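PDB 6HLX: AgaA from Rhizobium radiobacter, which binds the opine agropinic acid as the periplasmic solute-binding protein of an ABC transporter, probably delivering it for import into the bacterium. Local coordinates for residues L30-G43 and M468-N482. Residues are numbered along the deposited sequence; the frame is centred on the assembly and turned at random.
Sequences LAIHRGLVNYGIDG and MPGFLTFQSGLSIEN
Methyl CD2 of Leu472 lies over one face of the Tyr39 ring, 3.7 Å from the ring centroid in a CH-pi contact and displaced toward the CD2 side of the ring. At the edge of that ring, Gln475 OE1 sits 3.5 Å from Tyr39 CD2. The guanidinium of Arg34 is packed in a similar way: Leu478 CD2 covers one face, 3.5 Å from NH1, while polar partners collect round the rim. Bent at chi2 (-65°), the arginine chain turns NH1 back to the carbonyl oxygens of Leu30 and His33 and brings NH2 to Glu481. Arg34 NH2 forms a salt bridge with Glu481 OE1 at 3.1 Å, a weak hydrogen bond bent to 143°; the guanidinium and carboxylate planes are 71° apart. Glu481 OE1 also hydrogen-bonds Tyr180 OH, and OE2 forms a salt bridge with Lys182. Leu478 also packs against helix 23-32, its CD2 lying 3.8 Å from Leu30 CD2, while its CD1 reaches the carbonyl oxygen of Tyr39. Farther along, Met468 CE approaches Gly40 O at 3.4 Å, and Ile41 CG2 rests on Ser479 CB.

The end of helix 23-32 and the edge strand 37-39 are thus joined to the 3-10 segment 471-481, which carries Phe474 into the agropinic acid pocket. Two waters complete the polar seam: one links Leu30 O and Arg34 NH2 to Leu478 O, the other bridges Asn38 ND2 and Tyr39 N to Gln475 OE1. The weak Arg34-Glu481 bond is the only direct hydrogen bond between the segments, so water carries much of the polar linkage. With leucine on its face and two carbonyls gripping NH1, the guanidinium is restrained in rotation, while Arg34 and Lys182 together probably stabilise the negative charge on Glu481.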
loop_
_atom_site.group_PDB
_atom_site.type_symbol
_atom_site.label_atom_id
_atom_site.label_comp_id
_atom_site.label_asym_id
_atom_site.label_seq_id
_atom_site.Cartn_x
_atom_site.Cartn_y
_atom_site.Cartn_z
ATOM N N LEU A 30 -2.715 -8.258 -8.836
ATOM C CA LEU A 30 -2.909 -7.310 -9.941
ATOM C C LEU A 30 -2.654 -7.922 -11.334
ATOM O O LEU A 30 -2.999 -7.316 -12.349
ATOM C CB LEU A 30 -2.114 -6.022 -9.705
ATOM C CG LEU A 30 -2.600 -5.228 -8.487
ATOM C CD1 LEU A 30 -1.598 -4.169 -8.108
ATOM C CD2 LEU A 30 -4.023 -4.641 -8.700
ATOM N N ALA A 31 -2.146 -9.149 -11.372
ATOM C CA ALA A 31 -2.009 -9.880 -12.631
ATOM C C ALA A 31 -3.314 -10.644 -12.908
ATOM O O ALA A 31 -3.680 -10.827 -14.062
ATOM C CB ALA A 31 -0.857 -10.885 -12.514
ATOM N N ILE A 32 -3.963 -11.156 -11.859
ATOM C CA ILE A 32 -5.123 -12.057 -11.970
ATOM C C ILE A 32 -6.469 -11.358 -11.828
ATOM O O ILE A 32 -7.479 -11.943 -12.214
ATOM C CB ILE A 32 -4.958 -13.120 -10.837
ATOM C CG1 ILE A 32 -3.731 -14.031 -11.110
ATOM C CG2 ILE A 32 -6.239 -13.959 -10.561
ATOM C CD1 ILE A 32 -3.266 -14.751 -9.722
ATOM N N HIS A 33 -6.498 -10.184 -11.191
ATOM C CA HIS A 33 -7.775 -9.551 -10.863
ATOM C C HIS A 33 -7.957 -8.164 -11.428
ATOM O O HIS A 33 -6.981 -7.471 -11.684
ATOM C CB HIS A 33 -7.908 -9.469 -9.321
ATOM C CG HIS A 33 -8.064 -10.802 -8.647
ATOM N ND1 HIS A 33 -9.196 -11.569 -8.825
ATOM C CD2 HIS A 33 -7.239 -11.428 -7.771
ATOM C CE1 HIS A 33 -9.015 -12.653 -8.090
ATOM N NE2 HIS A 33 -7.848 -12.603 -7.428
ATOM N N ARG A 34 -9.230 -7.717 -11.484
ATOM C CA ARG A 34 -9.612 -6.377 -11.902
ATOM C C ARG A 34 -10.780 -5.912 -11.042
ATOM O O ARG A 34 -11.600 -6.733 -10.622
ATOM C CB ARG A 34 -10.028 -6.376 -13.396
ATOM C CG ARG A 34 -8.848 -6.416 -14.389
ATOM C CD ARG A 34 -8.013 -5.145 -14.293
ATOM N NE ARG A 34 -6.823 -5.128 -15.154
ATOM C CZ ARG A 34 -5.623 -5.592 -14.809
ATOM N NH1 ARG A 34 -5.444 -6.195 -13.633
ATOM N NH2 ARG A 34 -4.600 -5.477 -15.642
ATOM N N GLY A 35 -10.860 -4.597 -10.828
ATOM C CA GLY A 35 -11.996 -3.979 -10.144
ATOM C C GLY A 35 -12.897 -3.280 -11.138
ATOM O O GLY A 35 -12.719 -3.421 -12.358
ATOM N N LEU A 36 -13.861 -2.485 -10.634
ATOM C CA LEU A 36 -14.730 -1.685 -11.502
ATOM C C LEU A 36 -13.839 -0.709 -12.276
ATOM O O LEU A 36 -14.014 -0.498 -13.473
ATOM C CB LEU A 36 -15.739 -0.907 -10.652
ATOM C CG LEU A 36 -16.817 -1.773 -10.007
ATOM C CD1 LEU A 36 -17.546 -1.011 -8.885
ATOM C CD2 LEU A 36 -17.764 -2.349 -11.068
ATOM N N VAL A 37 -12.837 -0.175 -11.566
ATOM C CA VAL A 37 -11.818 0.740 -12.084
ATOM C C VAL A 37 -10.467 0.324 -11.496
ATOM O O VAL A 37 -10.424 -0.334 -10.453
ATOM C CB VAL A 37 -12.125 2.213 -11.713
ATOM C CG1 VAL A 37 -13.345 2.748 -12.461
ATOM C CG2 VAL A 37 -12.283 2.395 -10.195
ATOM N N ASN A 38 -9.385 0.704 -12.161
ATOM C CA ASN A 38 -8.030 0.506 -11.623
ATOM C C ASN A 38 -7.202 1.643 -12.156
ATOM O O ASN A 38 -7.563 2.216 -13.188
ATOM C CB ASN A 38 -7.439 -0.824 -12.051
ATOM C CG ASN A 38 -8.053 -1.994 -11.317
ATOM O OD1 ASN A 38 -8.850 -2.751 -11.881
ATOM N ND2 ASN A 38 -7.716 -2.159 -10.030
ATOM N N TYR A 39 -6.080 1.974 -11.483
ATOM C CA TYR A 39 -5.228 3.031 -12.018
ATOM C C TYR A 39 -4.488 2.548 -13.265
ATOM O O TYR A 39 -4.008 1.411 -13.298
ATOM C CB TYR A 39 -4.201 3.428 -10.952
ATOM C CG TYR A 39 -4.798 4.258 -9.834
ATOM C CD1 TYR A 39 -5.167 5.586 -10.042
ATOM C CD2 TYR A 39 -4.971 3.723 -8.561
ATOM C CE1 TYR A 39 -5.662 6.369 -8.997
ATOM C CE2 TYR A 39 -5.482 4.493 -7.513
ATOM C CZ TYR A 39 -5.815 5.817 -7.734
ATOM O OH TYR A 39 -6.302 6.561 -6.683
ATOM N N GLY A 40 -4.368 3.434 -14.245
ATOM C CA GLY A 40 -3.595 3.237 -15.467
ATOM C C GLY A 40 -2.133 3.532 -15.160
ATOM O O GLY A 40 -1.815 4.082 -14.093
ATOM N N ILE A 41 -1.220 3.163 -16.088
ATOM C CA ILE A 41 0.221 3.324 -15.869
ATOM C C ILE A 41 0.647 4.792 -15.710
ATOM O O ILE A 41 1.724 5.036 -15.167
ATOM C CB ILE A 41 1.070 2.580 -16.939
ATOM C CG1 ILE A 41 0.881 3.204 -18.351
ATOM C CG2 ILE A 41 0.773 1.069 -16.905
ATOM C CD1 ILE A 41 1.951 2.813 -19.376
ATOM N N ASP A 42 -0.189 5.751 -16.191
ATOM C CA ASP A 42 0.063 7.194 -16.071
ATOM C C ASP A 42 -0.616 7.777 -14.808
ATOM O O ASP A 42 -0.544 8.984 -14.567
ATOM C CB ASP A 42 -0.460 7.921 -17.322
ATOM C CG ASP A 42 -1.945 7.718 -17.633
ATOM O OD1 ASP A 42 -2.630 6.948 -16.882
ATOM O OD2 ASP A 42 -2.427 8.311 -18.619
ATOM N N GLY A 43 -1.295 6.927 -14.045
ATOM C CA GLY A 43 -1.977 7.350 -12.828
ATOM C C GLY A 43 -3.413 7.801 -13.006
ATOM O O GLY A 43 -4.063 8.214 -12.036
ATOM N N MET A 468 5.061 2.451 -11.420
ATOM C CA MET A 468 3.974 3.437 -11.468
ATOM C C MET A 468 4.232 4.644 -10.553
ATOM O O MET A 468 4.993 4.547 -9.583
ATOM C CB MET A 468 2.608 2.778 -11.279
ATOM C CG MET A 468 2.208 2.012 -12.583
ATOM S SD MET A 468 0.794 0.895 -12.396
ATOM C CE MET A 468 -0.468 2.020 -11.788
ATOM N N PRO A 469 3.744 5.826 -10.975
ATOM C CA PRO A 469 4.239 7.073 -10.373
ATOM C C PRO A 469 3.847 7.360 -8.927
ATOM O O PRO A 469 2.719 7.090 -8.526
ATOM C CB PRO A 469 3.733 8.167 -11.321
ATOM C CG PRO A 469 2.579 7.568 -12.036
ATOM C CD PRO A 469 2.942 6.102 -12.190
ATOM N N GLY A 470 4.801 7.944 -8.192
ATOM C CA GLY A 470 4.622 8.400 -6.812
ATOM C C GLY A 470 4.021 7.328 -5.928
ATOM O O GLY A 470 4.547 6.218 -5.872
ATOM N N PHE A 471 2.851 7.625 -5.319
ATOM C CA PHE A 471 2.153 6.689 -4.421
ATOM C C PHE A 471 1.637 5.415 -5.095
ATOM O O PHE A 471 1.167 4.510 -4.394
ATOM C CB PHE A 471 0.976 7.419 -3.730
ATOM C CG PHE A 471 1.311 8.293 -2.549
ATOM C CD1 PHE A 471 2.590 8.285 -1.986
ATOM C CD2 PHE A 471 0.350 9.143 -2.000
ATOM C CE1 PHE A 471 2.879 9.070 -0.853
ATOM C CE2 PHE A 471 0.648 9.938 -0.881
ATOM C CZ PHE A 471 1.901 9.884 -0.308
ATOM N N LEU A 472 1.680 5.330 -6.431
ATOM C CA LEU A 472 1.172 4.136 -7.127
ATOM C C LEU A 472 2.218 3.047 -7.295
ATOM O O LEU A 472 1.915 1.998 -7.888
ATOM C CB LEU A 472 0.598 4.512 -8.508
ATOM C CG LEU A 472 -0.629 5.398 -8.463
ATOM C CD1 LEU A 472 -1.018 5.808 -9.829
ATOM C CD2 LEU A 472 -1.784 4.683 -7.780
ATOM N N THR A 473 3.450 3.255 -6.773
ATOM C CA THR A 473 4.515 2.257 -7.003
ATOM C C THR A 473 4.144 0.834 -6.553
ATOM O O THR A 473 4.491 -0.122 -7.262
ATOM C CB THR A 473 5.869 2.703 -6.426
ATOM O OG1 THR A 473 6.875 1.724 -6.754
ATOM C CG2 THR A 473 5.829 2.929 -4.906
ATOM N N PHE A 474 3.428 0.671 -5.432
ATOM C CA PHE A 474 3.071 -0.684 -4.967
ATOM C C PHE A 474 2.035 -1.398 -5.869
ATOM O O PHE A 474 1.783 -2.594 -5.677
ATOM C CB PHE A 474 2.611 -0.684 -3.508
ATOM C CG PHE A 474 3.640 -0.301 -2.462
ATOM C CD1 PHE A 474 5.004 -0.288 -2.763
ATOM C CD2 PHE A 474 3.251 -0.010 -1.155
ATOM C CE1 PHE A 474 5.955 0.023 -1.779
ATOM C CE2 PHE A 474 4.204 0.331 -0.179
ATOM C CZ PHE A 474 5.544 0.346 -0.497
ATOM N N GLN A 475 1.415 -0.643 -6.811
ATOM C CA GLN A 475 0.442 -1.201 -7.764
ATOM C C GLN A 475 1.084 -1.474 -9.120
ATOM O O GLN A 475 0.369 -1.796 -10.077
ATOM C CB GLN A 475 -0.759 -0.260 -7.940
ATOM C CG GLN A 475 -1.541 -0.080 -6.635
ATOM C CD GLN A 475 -2.857 0.600 -6.884
ATOM O OE1 GLN A 475 -3.322 0.663 -8.013
ATOM N NE2 GLN A 475 -3.470 1.119 -5.828
ATOM N N SER A 476 2.416 -1.349 -9.224
ATOM C CA SER A 476 3.138 -1.532 -10.498
ATOM C C SER A 476 2.884 -2.878 -11.176
ATOM O O SER A 476 3.007 -2.970 -12.412
ATOM C CB SER A 476 4.638 -1.311 -10.324
ATOM O OG SER A 476 4.919 0.018 -9.910
ATOM N N GLY A 477 2.499 -3.895 -10.381
ATOM C CA GLY A 477 2.152 -5.208 -10.938
ATOM C C GLY A 477 1.034 -5.141 -11.973
ATOM O O GLY A 477 0.950 -6.007 -12.856
ATOM N N LEU A 478 0.196 -4.073 -11.932
ATOM C CA LEU A 478 -0.828 -3.878 -12.977
ATOM C C LEU A 478 -0.196 -3.797 -14.375
ATOM O O LEU A 478 -0.795 -4.256 -15.359
ATOM C CB LEU A 478 -1.568 -2.555 -12.741
ATOM C CG LEU A 478 -2.693 -2.596 -11.718
ATOM C CD1 LEU A 478 -3.090 -1.163 -11.273
ATOM C CD2 LEU A 478 -3.916 -3.318 -12.305
ATOM N N SER A 479 1.003 -3.193 -14.475
ATOM C CA SER A 479 1.657 -2.977 -15.765
ATOM C C SER A 479 2.151 -4.286 -16.438
ATOM O O SER A 479 2.608 -4.243 -17.585
ATOM C CB SER A 479 2.783 -1.951 -15.633
ATOM O OG SER A 479 3.937 -2.526 -15.040
ATOM N N ILE A 480 2.055 -5.448 -15.732
ATOM C CA ILE A 480 2.481 -6.729 -16.340
ATOM C C ILE A 480 1.663 -7.042 -17.613
ATOM O O ILE A 480 2.133 -7.776 -18.474
ATOM C CB ILE A 480 2.435 -7.896 -15.304
ATOM C CG1 ILE A 480 3.324 -9.129 -15.748
ATOM C CG2 ILE A 480 0.997 -8.325 -14.961
ATOM C CD1 ILE A 480 4.868 -8.883 -15.588
ATOM N N GLU A 481 0.446 -6.486 -17.733
ATOM C CA GLU A 481 -0.363 -6.751 -18.931
ATOM C C GLU A 481 0.220 -6.102 -20.194
ATOM O O GLU A 481 -0.211 -6.430 -21.298
ATOM C CB GLU A 481 -1.818 -6.316 -18.727
ATOM C CG GLU A 481 -2.033 -4.810 -18.640
ATOM C CD GLU A 481 -3.495 -4.402 -18.585
ATOM O OE1 GLU A 481 -4.359 -5.296 -18.681
ATOM O OE2 GLU A 481 -3.779 -3.192 -18.461
ATOM N N ASN A 482 1.132 -5.129 -20.024
ATOM C CA ASN A 482 1.773 -4.417 -21.143
ATOM C C ASN A 482 3.204 -4.882 -21.365
ATOM O O ASN A 482 3.880 -4.391 -22.270
ATOM C CB ASN A 482 1.849 -2.933 -20.796
ATOM C CG ASN A 482 0.509 -2.297 -20.536
ATOM O OD1 ASN A 482 -0.492 -2.610 -21.195
ATOM N ND2 ASN A 482 0.480 -1.378 -19.585
HETATM O O HOH W 1 -2.137 -6.643 -14.921
HETATM O O HOH W 2 -5.616 0.185 -9.324
#